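Local coordinates for protein beta-N-acetylhexosaminidase (PDB 4PYS) that probably hydrolyses terminal N-acetylhexosamine residues from glycans, as a glycosyl hydrolase family 20 beta-N-acetylhexosaminidase with a TIM-barrel catalytic domain, at residues Asp126-Lys131 with Gln460-Gly465; Gly217-Pro222 with Phe281-Ile286; Ile258-Lys263 with Asp299-Cys304; Met445-Val450 with Gln487-Gly492. One frame throughout, in Å; residues are numbered along the deposited sequence.

Contact 1: Asp126-Lys131 with Gln460-Gly465; sequences DFPRVK and QMWHSG
Trp462 and Arg129 carry this contact, one from each segment. The indole of Trp462, its CG anti to the backbone N (chi1 178°), leaves the end of helix 453-462 and lies against the linker 126-131. Pro128 packs over one face of its six-membered ring, a CH-pi contact with CB 3.9 Å from the ring centroid, and the backbone carbon C of Phe127 lies over that same face nearer the rim. At the indole edge NE1 gives a hydrogen bond to Asp126 OD1 (2.9 Å), reaching it from the syn side but tilted out of the plane of the carboxylate, which stands 71° from the ring. Asp126 OD1 also accepts from Gly16 N. At the other end Arg129, bent at chi3, turns its guanidinium edge-on to the helix terminus: NE (2.8 Å) and NH1 (2.9 Å) both grip Gln460 O. The backbone adds Arg129 N to Trp462 O at 2.9 Å and a weak bond from Val130 N to Met461 O.

The Phe127 and Ser464 side is looser and hydrated. Two waters bridge it, one from Phe127 O to Ser464 OG, while Phe127, its CB pointing away, is exposed. Carbonyls of the last helical turn, with no further turn to supply N-H donors, are met instead by donors of the linker between N-terminal domain and barrel, joining the two through the C-terminal end of helix 453-462.

Contact 2: Gly217-Pro222 with Phe281-Ile286; sequences GITVVP and FPSAYI
This is a buried, largely apolar contact between two neighbouring strands of the catalytic barrel, 219-223 and 285-287, at the end where their chains enter the sheet. Pro222 packs on Phe281. The proline CB sits 3.7 Å from the centroid of the phenyl ring and only 1° off the ring normal, a CH-pi contact over the centre of the face, and CG approaches Phe281 CG at 3.6 Å. Val220 meets the same ring differently: its CG1, anti to the backbone N (chi1 179°), comes to the edge and touches CE2 at 3.7 Å. Beyond the proline, Ile286 starts with its CB directed away, but its CD1 returns to Pro222 CG at 3.7 Å, so CG of the proline touches both the phenyl ring and a methyl group. Helix 203-214 packs on Phe281 and Val220 through Ile210.

Ser283 lies between the two segments nearer the start of the strands. Its CB presses on Val220 O at 3.3 Å and its OG lies beside methyl groups of Thr219 and Val221. That hydroxyl donates within its own segment to Tyr285 O (2.7 Å), in the carbonyl plane and on a lone pair. Direct backbone pairing is absent from these residues; instead one water accepts a hydrogen bond from Ser283 N and donates one to Val220 O (2.7 Å). Pairing begins just beyond, between Pro222 and His287. The two parallel strands, with helix 264-280 between them in the chain, form a beta-alpha-beta crossover of the kind that builds a TIM barrel.

Contact 3: Ile258-Lys263 with Asp299-Cys304; sequences IFCAGK and DKCPDC
Cys260 meets Cys301 and Cys304 around a zinc ion, and Cys242 supplies the fourth ligand of this four-cysteine site. Cys301 and Cys304 form a CxxC pair at the start of helix 302-310, while Cys260 opens a type I beta turn running to Lys263. The sulfurs are spaced as expected for ligands of one zinc ion: Cys260 SG is 3.7 Å from Cys301 SG and 3.9 Å from Cys304 SG. Cys260 and Cys301 both carry SG anti to the backbone N (chi1 179° and 174°), which directs the two sulfurs at the metal from the two segments.

The sulfurs also lie close to backbone donors. Cys301 SG, at the N-cap position, accepts a weak bond from Cys304 N (3.3 Å), using an N-H at the helix start that has no earlier helical carbonyl to meet. Cys304 SG lies near two amides of the turn, Gly262 N at 3.7 Å and Ala261 N at 3.8 Å, whose dipoles may ease the negative charge expected on a zinc thiolate. Within the turn, Lys263 N reaches Cys260 O only weakly, while Ala261 O is taken by Arg307 NE; just before the turn, Phe259 O accepts from Trp298 NE1. The ammonium of Lys263 has two partners, donating to Cys242 O and forming a salt bridge with Asp303, whose modelled NZ to OD2 separation is so short that its exact length is doubtful. Gly262 lets the segments close up: its CA comes within 3.1 Å of Asp303 O in a CA-H...O contact, just where a CB would strike Asp303 C and Cys304 N.

Contact 4: Met445-Val450 with Gln487-Gly492; sequences MIDRRV and QGYSFG
Asp447 turns its CG anti to its carbonyl carbon (chi1 -77°), which places CG beside its own backbone N, on the way to the loop 487-492. From there OD2 accepts a weak hydrogen bond from Ser490 N at 3.3 Å, and Asp447 CB rests on Ser490 O, also at 3.3 Å. Ser490 CB lies 4.0 Å from Asp447 CB. OD1 is directed at the edge of the Tyr489 ring, near its plane, 4.3 Å from CD1. The stronger partners of this carboxylate come from helix 146-158: Tyr152 OH bonds to OD1 and Lys151 NZ forms a salt bridge with OD2. Lys151 also fastens the loop, its ammonium bonding to both acceptors, Asp447 OD2 and Gly488 O, which are 3.5 Å apart, and its carbonyl O meeting Tyr489 OH.

The loop begins at a Schellman motif that ends helix 470-486, with Gly488 at positive phi, and it carries the chain back across the short helix 447-450 beside the barrel. Further on, Gly492 packs directly on Arg448: its CA makes a CA-H...O contact with Arg448 O at 3.4 Å, at a spot where a CB would collide with that oxygen. Arg448 sends its guanidinium away from the loop, to a salt bridge between NH1 and the terminal carboxylate of Asp506.

Overall arrangement
From the N terminus, the chain leaves the N-terminal domain through 126-131, which opens contact 1; that contact closes only at 460-465, after the barrel strands have been laid down. Contacts 2 and 3 both fall within this long loop. They cross each other, since 258-263 comes before contact 2 closes at 281-286 and 299-304 after it, so barrel strands alternate with the zinc-bearing loops. Their centres lie about 31 Å apart. Contact 4 follows both in series but crosses contact 1: 445-450 precedes 460-465, and 487-492 comes later, tying the C-terminal region to the barrel. Contacts 1 and 3 lie on opposite sides of the chain's centre.

Contact 1: Asp126-Lys131 with Gln460-Gly465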
loop_
_atom_site.group_PDB
_atom_site.type_symbol
_atom_site.label_atom_id
_atom_site.label_comp_id
_atom_site.label_asym_id
_atom_site.label_seq_id
_atom_site.Cartn_x
_atom_site.Cartn_y
_atom_site.Cartn_z
ATOM N N ASP A 126 15.553 -1.046 16.137
ATOM C CA ASP A 126 14.729 -1.595 15.057
ATOM C C ASP A 126 14.728 -0.663 13.835
ATOM O O ASP A 126 14.793 0.563 13.967
ATOM C CB ASP A 126 13.303 -1.798 15.595
ATOM C CG ASP A 126 12.483 -2.758 14.766
ATOM O OD1 ASP A 126 13.079 -3.543 13.983
ATOM O OD2 ASP A 126 11.235 -2.745 14.936
ATOM N N PHE A 127 14.701 -1.258 12.645
ATOM C CA PHE A 127 14.666 -0.514 11.393
ATOM C C PHE A 127 14.283 -1.475 10.262
ATOM O O PHE A 127 14.521 -2.694 10.376
ATOM C CB PHE A 127 16.030 0.146 11.108
ATOM C CG PHE A 127 17.203 -0.754 11.350
ATOM C CD1 PHE A 127 17.631 -1.640 10.366
ATOM C CD2 PHE A 127 17.877 -0.714 12.562
ATOM C CE1 PHE A 127 18.724 -2.470 10.589
ATOM C CE2 PHE A 127 18.969 -1.543 12.798
ATOM C CZ PHE A 127 19.387 -2.420 11.811
ATOM N N PRO A 128 13.708 -0.940 9.164
ATOM C CA PRO A 128 13.150 -1.820 8.121
ATOM C C PRO A 128 14.169 -2.427 7.187
ATOM O O PRO A 128 15.182 -1.792 6.832
ATOM C CB PRO A 128 12.225 -0.878 7.329
ATOM C CG PRO A 128 12.880 0.484 7.489
ATOM C CD PRO A 128 13.361 0.479 8.926
ATOM N N ARG A 129 13.891 -3.659 6.776
ATOM C CA ARG A 129 14.744 -4.351 5.833
ATOM C C ARG A 129 14.744 -3.679 4.471
ATOM O O ARG A 129 15.817 -3.544 3.846
ATOM C CB ARG A 129 14.326 -5.823 5.691
ATOM C CG ARG A 129 15.301 -6.621 4.858
ATOM C CD ARG A 129 14.829 -8.063 4.649
ATOM N NE ARG A 129 13.590 -8.121 3.873
ATOM C CZ ARG A 129 13.548 -8.104 2.547
ATOM N NH1 ARG A 129 12.385 -8.168 1.922
ATOM N NH2 ARG A 129 14.675 -8.014 1.844
ATOM N N VAL A 130 13.565 -3.256 4.007
ATOM C CA VAL A 130 13.454 -2.598 2.696
ATOM C C VAL A 130 12.718 -1.271 2.780
ATOM O O VAL A 130 11.927 -1.055 3.694
ATOM C CB VAL A 130 12.788 -3.497 1.618
ATOM C CG1 VAL A 130 13.566 -4.802 1.465
ATOM C CG2 VAL A 130 11.321 -3.767 1.944
ATOM N N LYS A 131 12.970 -0.406 1.792
ATOM C CA LYS A 131 12.507 0.986 1.829
ATOM C C LYS A 131 11.067 1.148 1.371
ATOM O O LYS A 131 10.398 2.129 1.732
ATOM C CB LYS A 131 13.401 1.854 0.930
ATOM C CG LYS A 131 14.865 1.879 1.343
ATOM C CD LYS A 131 15.691 2.741 0.368
ATOM N N GLN A 460 8.224 -10.117 6.131
ATOM C CA GLN A 460 9.221 -10.136 5.056
ATOM C C GLN A 460 9.664 -8.727 4.677
ATOM O O GLN A 460 10.834 -8.503 4.349
ATOM C CB GLN A 460 8.629 -10.872 3.845
ATOM C CG GLN A 460 8.581 -12.395 4.087
ATOM C CD GLN A 460 7.807 -13.145 3.028
ATOM O OE1 GLN A 460 7.103 -12.555 2.213
ATOM N NE2 GLN A 460 7.924 -14.464 3.045
HETATM N N MSE A 461 8.736 -7.776 4.746
HETATM C CA MSE A 461 9.071 -6.385 4.420
HETATM C C MSE A 461 9.945 -5.744 5.480
HETATM O O MSE A 461 10.883 -5.010 5.166
HETATM C CB MSE A 461 7.791 -5.564 4.316
HETATM C CG MSE A 461 6.933 -5.881 3.082
HETATM SE SE MSE A 461 5.216 -5.018 3.291
HETATM C CE MSE A 461 4.307 -5.834 1.751
ATOM N N TRP A 462 9.613 -5.977 6.745
ATOM C CA TRP A 462 10.272 -5.228 7.824
ATOM C C TRP A 462 11.454 -5.946 8.482
ATOM O O TRP A 462 12.543 -5.376 8.639
ATOM C CB TRP A 462 9.238 -4.833 8.907
ATOM C CG TRP A 462 9.916 -4.111 10.046
ATOM C CD1 TRP A 462 10.579 -4.680 11.108
ATOM C CD2 TRP A 462 10.021 -2.701 10.215
ATOM N NE1 TRP A 462 11.097 -3.691 11.921
ATOM C CE2 TRP A 462 10.758 -2.465 11.395
ATOM C CE3 TRP A 462 9.552 -1.600 9.484
ATOM C CZ2 TRP A 462 11.044 -1.177 11.862
ATOM C CZ3 TRP A 462 9.829 -0.319 9.950
ATOM C CH2 TRP A 462 10.572 -0.114 11.128
ATOM N N HIS A 463 11.236 -7.189 8.896
ATOM C CA HIS A 463 12.224 -7.905 9.713
ATOM C C HIS A 463 13.516 -8.153 8.931
ATOM O O HIS A 463 13.479 -8.469 7.739
ATOM C CB HIS A 463 11.615 -9.235 10.186
ATOM C CG HIS A 463 12.549 -10.085 11.001
ATOM N ND1 HIS A 463 12.767 -11.416 10.718
ATOM C CD2 HIS A 463 13.304 -9.803 12.090
ATOM C CE1 HIS A 463 13.622 -11.920 11.594
ATOM N NE2 HIS A 463 13.965 -10.963 12.438
ATOM N N SER A 464 14.647 -7.982 9.601
ATOM C CA SER A 464 15.962 -8.290 9.044
ATOM C C SER A 464 15.993 -9.741 8.554
ATOM O O SER A 464 15.248 -10.588 9.058
ATOM C CB SER A 464 17.048 -8.082 10.107
ATOM O OG SER A 464 16.939 -6.810 10.749
ATOM N N GLY A 465 16.865 -10.034 7.593
ATOM C CA GLY A 465 16.974 -11.390 7.076
ATOM C C GLY A 465 17.740 -12.305 8.019
ATOM O O GLY A 465 18.813 -12.801 7.661
HETATM O O HOH W 1 13.864 -5.521 11.728
HETATM O O HOH W 2 15.898 -4.772 9.095
#

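Contact 2: Gly217-Pro222 with Phe281-Ile286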
loop_
_atom_site.group_PDB
_atom_site.type_symbol
_atom_site.label_atom_id
_atom_site.label_comp_id
_atom_site.label_asym_id
_atom_site.label_seq_id
_atom_site.Cartn_x
_atom_site.Cartn_y
_atom_site.Cartn_z
ATOM N N GLY A 217 2.237 7.930 9.471
ATOM C CA GLY A 217 3.431 7.610 8.707
ATOM C C GLY A 217 3.201 6.946 7.363
ATOM O O GLY A 217 4.105 6.302 6.822
ATOM N N ILE A 218 1.997 7.106 6.821
ATOM C CA ILE A 218 1.638 6.449 5.562
ATOM C C ILE A 218 1.541 7.462 4.430
ATOM O O ILE A 218 0.850 8.468 4.563
ATOM C CB ILE A 218 0.282 5.723 5.683
ATOM C CG1 ILE A 218 0.387 4.569 6.684
ATOM C CG2 ILE A 218 -0.162 5.195 4.322
ATOM C CD1 ILE A 218 1.458 3.540 6.317
ATOM N N THR A 219 2.237 7.191 3.327
ATOM C CA THR A 219 2.120 7.998 2.114
ATOM C C THR A 219 1.096 7.321 1.213
ATOM O O THR A 219 1.186 6.120 0.964
ATOM C CB THR A 219 3.470 8.086 1.402
ATOM O OG1 THR A 219 4.390 8.818 2.231
ATOM C CG2 THR A 219 3.341 8.782 0.040
ATOM N N VAL A 220 0.107 8.073 0.752
ATOM C CA VAL A 220 -0.951 7.495 -0.085
ATOM C C VAL A 220 -0.584 7.653 -1.559
ATOM O O VAL A 220 -0.467 8.763 -2.056
ATOM C CB VAL A 220 -2.302 8.160 0.181
ATOM C CG1 VAL A 220 -3.377 7.560 -0.727
ATOM C CG2 VAL A 220 -2.694 7.975 1.656
ATOM N N VAL A 221 -0.388 6.527 -2.237
ATOM C CA VAL A 221 0.017 6.509 -3.639
ATOM C C VAL A 221 -1.233 6.256 -4.480
ATOM O O VAL A 221 -1.775 5.163 -4.464
ATOM C CB VAL A 221 1.012 5.381 -3.881
ATOM C CG1 VAL A 221 1.457 5.349 -5.351
ATOM C CG2 VAL A 221 2.235 5.558 -2.984
ATOM N N PRO A 222 -1.705 7.276 -5.208
ATOM C CA PRO A 222 -2.898 7.036 -6.027
ATOM C C PRO A 222 -2.549 6.290 -7.307
ATOM O O PRO A 222 -1.453 6.491 -7.855
ATOM C CB PRO A 222 -3.354 8.454 -6.381
ATOM C CG PRO A 222 -2.071 9.245 -6.451
ATOM C CD PRO A 222 -1.160 8.636 -5.388
ATOM N N PHE A 281 -2.583 14.662 -3.957
ATOM C CA PHE A 281 -1.732 13.619 -3.394
ATOM C C PHE A 281 -0.279 14.071 -3.425
ATOM O O PHE A 281 0.345 14.076 -4.485
ATOM C CB PHE A 281 -1.875 12.318 -4.197
ATOM C CG PHE A 281 -3.243 11.681 -4.111
ATOM C CD1 PHE A 281 -4.251 12.036 -4.997
ATOM C CD2 PHE A 281 -3.508 10.708 -3.159
ATOM C CE1 PHE A 281 -5.514 11.447 -4.925
ATOM C CE2 PHE A 281 -4.757 10.105 -3.079
ATOM C CZ PHE A 281 -5.769 10.480 -3.962
ATOM N N PRO A 282 0.275 14.447 -2.263
ATOM C CA PRO A 282 1.664 14.925 -2.240
ATOM C C PRO A 282 2.704 13.826 -2.468
ATOM O O PRO A 282 3.896 14.143 -2.584
ATOM C CB PRO A 282 1.806 15.513 -0.829
ATOM C CG PRO A 282 0.792 14.757 -0.003
ATOM C CD PRO A 282 -0.372 14.547 -0.939
ATOM N N SER A 283 2.263 12.570 -2.527
ATOM C CA SER A 283 3.142 11.415 -2.775
ATOM C C SER A 283 4.157 11.646 -3.898
ATOM O O SER A 283 3.800 12.079 -4.986
ATOM C CB SER A 283 2.299 10.189 -3.118
ATOM O OG SER A 283 3.119 9.093 -3.493
ATOM N N ALA A 284 5.421 11.345 -3.623
ATOM C CA ALA A 284 6.470 11.427 -4.629
ATOM C C ALA A 284 6.227 10.444 -5.778
ATOM O O ALA A 284 6.767 10.618 -6.884
ATOM C CB ALA A 284 7.821 11.167 -3.988
ATOM N N TYR A 285 5.425 9.417 -5.500
ATOM C CA TYR A 285 5.110 8.372 -6.467
ATOM C C TYR A 285 3.648 8.411 -6.906
ATOM O O TYR A 285 2.733 8.455 -6.074
ATOM C CB TYR A 285 5.341 7.002 -5.829
ATOM C CG TYR A 285 6.776 6.737 -5.487
ATOM C CD1 TYR A 285 7.623 6.143 -6.407
ATOM C CD2 TYR A 285 7.280 7.058 -4.233
ATOM C CE1 TYR A 285 8.938 5.887 -6.100
ATOM C CE2 TYR A 285 8.601 6.801 -3.915
ATOM C CZ TYR A 285 9.425 6.221 -4.855
ATOM O OH TYR A 285 10.748 5.960 -4.558
ATOM N N ILE A 286 3.425 8.353 -8.214
ATOM C CA ILE A 286 2.061 8.238 -8.747
ATOM C C ILE A 286 2.025 7.009 -9.637
ATOM O O ILE A 286 2.901 6.845 -10.493
ATOM C CB ILE A 286 1.697 9.465 -9.605
ATOM C CG1 ILE A 286 1.918 10.767 -8.825
ATOM C CG2 ILE A 286 0.256 9.358 -10.117
ATOM C CD1 ILE A 286 0.913 11.000 -7.693
HETATM O O HOH W 3 -0.217 11.385 -1.364
#

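Contact 3: Ile258-Lys263 with Asp299-Cys304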
loop_
_atom_site.group_PDB
_atom_site.type_symbol
_atom_site.label_atom_id
_atom_site.label_comp_id
_atom_site.label_asym_id
_atom_site.label_seq_id
_atom_site.Cartn_x
_atom_site.Cartn_y
_atom_site.Cartn_z
ATOM N N ILE A 258 -10.482 1.674 -24.640
ATOM C CA ILE A 258 -9.472 2.330 -23.823
ATOM C C ILE A 258 -9.306 3.781 -24.270
ATOM O O ILE A 258 -9.874 4.190 -25.287
ATOM C CB ILE A 258 -8.119 1.591 -23.919
ATOM C CG1 ILE A 258 -7.526 1.717 -25.324
ATOM C CG2 ILE A 258 -8.281 0.116 -23.540
ATOM C CD1 ILE A 258 -6.391 0.747 -25.588
ATOM N N PHE A 259 -8.547 4.561 -23.505
ATOM C CA PHE A 259 -8.248 5.934 -23.900
ATOM C C PHE A 259 -7.496 5.927 -25.228
ATOM O O PHE A 259 -6.582 5.128 -25.425
ATOM C CB PHE A 259 -7.405 6.642 -22.835
ATOM C CG PHE A 259 -8.101 6.811 -21.512
ATOM C CD1 PHE A 259 -9.297 7.518 -21.425
ATOM C CD2 PHE A 259 -7.542 6.289 -20.351
ATOM C CE1 PHE A 259 -9.936 7.682 -20.204
ATOM C CE2 PHE A 259 -8.168 6.447 -19.124
ATOM C CZ PHE A 259 -9.370 7.146 -19.048
ATOM N N CYS A 260 -7.888 6.809 -26.139
ATOM C CA CYS A 260 -7.233 6.891 -27.437
ATOM C C CYS A 260 -5.915 7.665 -27.343
ATOM O O CYS A 260 -5.917 8.877 -27.141
ATOM C CB CYS A 260 -8.168 7.561 -28.442
ATOM S SG CYS A 260 -7.477 7.748 -30.090
ATOM N N ALA A 261 -4.790 6.971 -27.497
ATOM C CA ALA A 261 -3.485 7.631 -27.461
ATOM C C ALA A 261 -3.275 8.526 -28.684
ATOM O O ALA A 261 -2.397 9.388 -28.690
ATOM C CB ALA A 261 -2.372 6.602 -27.361
ATOM N N GLY A 262 -4.087 8.318 -29.714
ATOM C CA GLY A 262 -3.956 9.063 -30.952
ATOM C C GLY A 262 -4.454 10.495 -30.891
ATOM O O GLY A 262 -4.047 11.338 -31.697
ATOM N N LYS A 263 -5.337 10.777 -29.940
ATOM C CA LYS A 263 -5.913 12.112 -29.825
ATOM C C LYS A 263 -5.143 12.964 -28.827
ATOM O O LYS A 263 -5.009 12.589 -27.664
ATOM C CB LYS A 263 -7.381 12.029 -29.405
ATOM C CG LYS A 263 -8.292 11.442 -30.461
ATOM C CD LYS A 263 -9.633 11.056 -29.861
ATOM C CE LYS A 263 -10.643 10.775 -30.950
ATOM N NZ LYS A 263 -10.115 9.787 -31.929
ATOM N N ASP A 299 -5.664 -0.912 -32.793
ATOM C CA ASP A 299 -5.261 -1.534 -34.052
ATOM C C ASP A 299 -6.077 -1.075 -35.266
ATOM O O ASP A 299 -5.695 -1.336 -36.409
ATOM C CB ASP A 299 -5.328 -3.059 -33.925
ATOM N N LYS A 300 -7.193 -0.391 -35.020
ATOM C CA LYS A 300 -8.070 0.048 -36.103
ATOM C C LYS A 300 -8.373 1.550 -36.082
ATOM O O LYS A 300 -8.993 2.074 -37.009
ATOM C CB LYS A 300 -9.375 -0.750 -36.088
ATOM N N CYS A 301 -7.938 2.238 -35.029
ATOM C CA CYS A 301 -8.181 3.674 -34.900
ATOM C C CYS A 301 -7.300 4.506 -35.832
ATOM O O CYS A 301 -6.074 4.411 -35.773
ATOM C CB CYS A 301 -7.953 4.120 -33.456
ATOM S SG CYS A 301 -8.045 5.909 -33.217
ATOM N N PRO A 302 -7.927 5.329 -36.692
ATOM C CA PRO A 302 -7.175 6.231 -37.572
ATOM C C PRO A 302 -6.251 7.163 -36.787
ATOM O O PRO A 302 -5.192 7.520 -37.294
ATOM C CB PRO A 302 -8.275 7.038 -38.267
ATOM C CG PRO A 302 -9.453 6.130 -38.273
ATOM C CD PRO A 302 -9.375 5.368 -36.971
ATOM N N ASP A 303 -6.645 7.535 -35.570
ATOM C CA ASP A 303 -5.835 8.425 -34.740
ATOM C C ASP A 303 -4.648 7.702 -34.094
ATOM O O ASP A 303 -3.578 8.288 -33.934
ATOM C CB ASP A 303 -6.696 9.120 -33.675
ATOM C CG ASP A 303 -7.856 9.894 -34.278
ATOM O OD1 ASP A 303 -7.607 10.880 -35.008
ATOM O OD2 ASP A 303 -9.021 9.522 -34.017
ATOM N N CYS A 304 -4.829 6.434 -33.735
ATOM C CA CYS A 304 -3.736 5.644 -33.160
ATOM C C CYS A 304 -2.725 5.176 -34.213
ATOM O O CYS A 304 -1.523 5.134 -33.953
ATOM C CB CYS A 304 -4.280 4.452 -32.366
ATOM S SG CYS A 304 -4.875 4.881 -30.708
#

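Contact 4: Met445-Val450 with Gln487-Gly492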
loop_
_atom_site.group_PDB
_atom_site.type_symbol
_atom_site.label_atom_id
_atom_site.label_comp_id
_atom_site.label_asym_id
_atom_site.label_seq_id
_atom_site.Cartn_x
_atom_site.Cartn_y
_atom_site.Cartn_z
HETATM N N MSE A 445 -16.008 -8.874 3.508
HETATM C CA MSE A 445 -15.268 -10.029 2.982
HETATM C C MSE A 445 -13.772 -9.798 2.946
HETATM O O MSE A 445 -12.992 -10.705 2.622
HETATM C CB MSE A 445 -15.777 -10.379 1.577
HETATM C CG MSE A 445 -17.170 -10.935 1.570
HETATM SE SE MSE A 445 -17.937 -10.964 -0.220
HETATM C CE MSE A 445 -16.604 -11.990 -1.088
ATOM N N ILE A 446 -13.347 -8.591 3.298
ATOM C CA ILE A 446 -11.935 -8.252 3.159
ATOM C C ILE A 446 -11.020 -8.919 4.195
ATOM O O ILE A 446 -10.019 -9.537 3.826
ATOM C CB ILE A 446 -11.717 -6.729 3.163
ATOM C CG1 ILE A 446 -12.442 -6.094 1.969
ATOM C CG2 ILE A 446 -10.232 -6.400 3.123
ATOM C CD1 ILE A 446 -12.415 -4.557 1.945
ATOM N N ASP A 447 -11.344 -8.795 5.482
ATOM C CA ASP A 447 -10.418 -9.258 6.526
ATOM C C ASP A 447 -10.068 -10.748 6.430
ATOM O O ASP A 447 -8.930 -11.131 6.691
ATOM C CB ASP A 447 -10.983 -8.975 7.925
ATOM C CG ASP A 447 -10.847 -7.521 8.332
ATOM O OD1 ASP A 447 -10.155 -6.760 7.623
ATOM O OD2 ASP A 447 -11.442 -7.140 9.365
ATOM N N ARG A 448 -11.030 -11.589 6.053
ATOM C CA ARG A 448 -10.770 -13.035 6.051
ATOM C C ARG A 448 -9.785 -13.424 4.954
ATOM O O ARG A 448 -9.186 -14.501 4.995
ATOM C CB ARG A 448 -12.070 -13.827 5.916
ATOM C CG ARG A 448 -12.667 -13.806 4.524
ATOM C CD ARG A 448 -14.067 -14.372 4.536
ATOM N NE ARG A 448 -15.060 -13.371 4.929
ATOM C CZ ARG A 448 -16.370 -13.541 4.815
ATOM N NH1 ARG A 448 -16.846 -14.682 4.337
ATOM N NH2 ARG A 448 -17.208 -12.574 5.172
ATOM N N ARG A 449 -9.595 -12.528 3.984
ATOM C CA ARG A 449 -8.583 -12.708 2.945
ATOM C C ARG A 449 -7.242 -12.099 3.364
ATOM O O ARG A 449 -6.169 -12.669 3.137
ATOM C CB ARG A 449 -9.056 -12.017 1.652
ATOM C CG ARG A 449 -10.145 -12.766 0.903
ATOM C CD ARG A 449 -10.989 -11.792 0.066
ATOM N NE ARG A 449 -11.885 -12.528 -0.822
ATOM C CZ ARG A 449 -12.988 -13.148 -0.426
ATOM N NH1 ARG A 449 -13.362 -13.112 0.851
ATOM N NH2 ARG A 449 -13.726 -13.805 -1.309
ATOM N N VAL A 450 -7.305 -10.924 3.973
ATOM C CA VAL A 450 -6.099 -10.187 4.325
ATOM C C VAL A 450 -5.323 -10.840 5.475
ATOM O O VAL A 450 -4.098 -10.981 5.391
ATOM C CB VAL A 450 -6.437 -8.736 4.653
ATOM C CG1 VAL A 450 -5.209 -8.005 5.197
ATOM C CG2 VAL A 450 -6.962 -8.027 3.389
ATOM N N GLN A 487 -8.129 -4.959 17.756
ATOM C CA GLN A 487 -7.911 -3.721 17.006
ATOM C C GLN A 487 -8.872 -3.630 15.826
ATOM O O GLN A 487 -8.868 -2.631 15.101
ATOM C CB GLN A 487 -6.470 -3.598 16.505
ATOM C CG GLN A 487 -5.413 -3.935 17.550
ATOM C CD GLN A 487 -5.643 -3.226 18.865
ATOM O OE1 GLN A 487 -5.762 -1.994 18.915
ATOM N NE2 GLN A 487 -5.722 -4.002 19.948
ATOM N N GLY A 488 -9.686 -4.671 15.635
ATOM C CA GLY A 488 -10.732 -4.661 14.623
ATOM C C GLY A 488 -10.481 -5.545 13.409
ATOM O O GLY A 488 -11.243 -5.488 12.440
ATOM N N TYR A 489 -9.440 -6.369 13.458
ATOM C CA TYR A 489 -9.078 -7.187 12.299
ATOM C C TYR A 489 -9.403 -8.664 12.504
ATOM O O TYR A 489 -8.692 -9.364 13.226
ATOM C CB TYR A 489 -7.604 -7.000 11.966
ATOM C CG TYR A 489 -7.293 -5.537 11.762
ATOM C CD1 TYR A 489 -7.613 -4.905 10.564
ATOM C CD2 TYR A 489 -6.736 -4.777 12.781
ATOM C CE1 TYR A 489 -7.358 -3.550 10.378
ATOM C CE2 TYR A 489 -6.476 -3.422 12.603
ATOM C CZ TYR A 489 -6.790 -2.821 11.396
ATOM O OH TYR A 489 -6.545 -1.469 11.218
ATOM N N SER A 490 -10.464 -9.125 11.846
ATOM C CA SER A 490 -10.868 -10.534 11.901
ATOM C C SER A 490 -9.893 -11.391 11.102
ATOM O O SER A 490 -9.400 -10.959 10.068
ATOM C CB SER A 490 -12.278 -10.709 11.327
ATOM O OG SER A 490 -13.221 -9.907 12.010
ATOM N N PHE A 491 -9.616 -12.602 11.578
ATOM C CA PHE A 491 -8.730 -13.518 10.866
ATOM C C PHE A 491 -9.485 -14.523 10.005
ATOM O O PHE A 491 -10.493 -15.071 10.437
ATOM C CB PHE A 491 -7.873 -14.287 11.865
ATOM C CG PHE A 491 -6.652 -13.531 12.321
ATOM C CD1 PHE A 491 -6.744 -12.192 12.682
ATOM C CD2 PHE A 491 -5.429 -14.165 12.407
ATOM C CE1 PHE A 491 -5.622 -11.494 13.102
ATOM C CE2 PHE A 491 -4.301 -13.471 12.833
ATOM C CZ PHE A 491 -4.403 -12.145 13.177
ATOM N N GLY A 492 -8.981 -14.783 8.801
ATOM C CA GLY A 492 -9.454 -15.930 8.033
ATOM C C GLY A 492 -8.582 -17.140 8.353
ATOM O O GLY A 492 -7.765 -17.069 9.277
#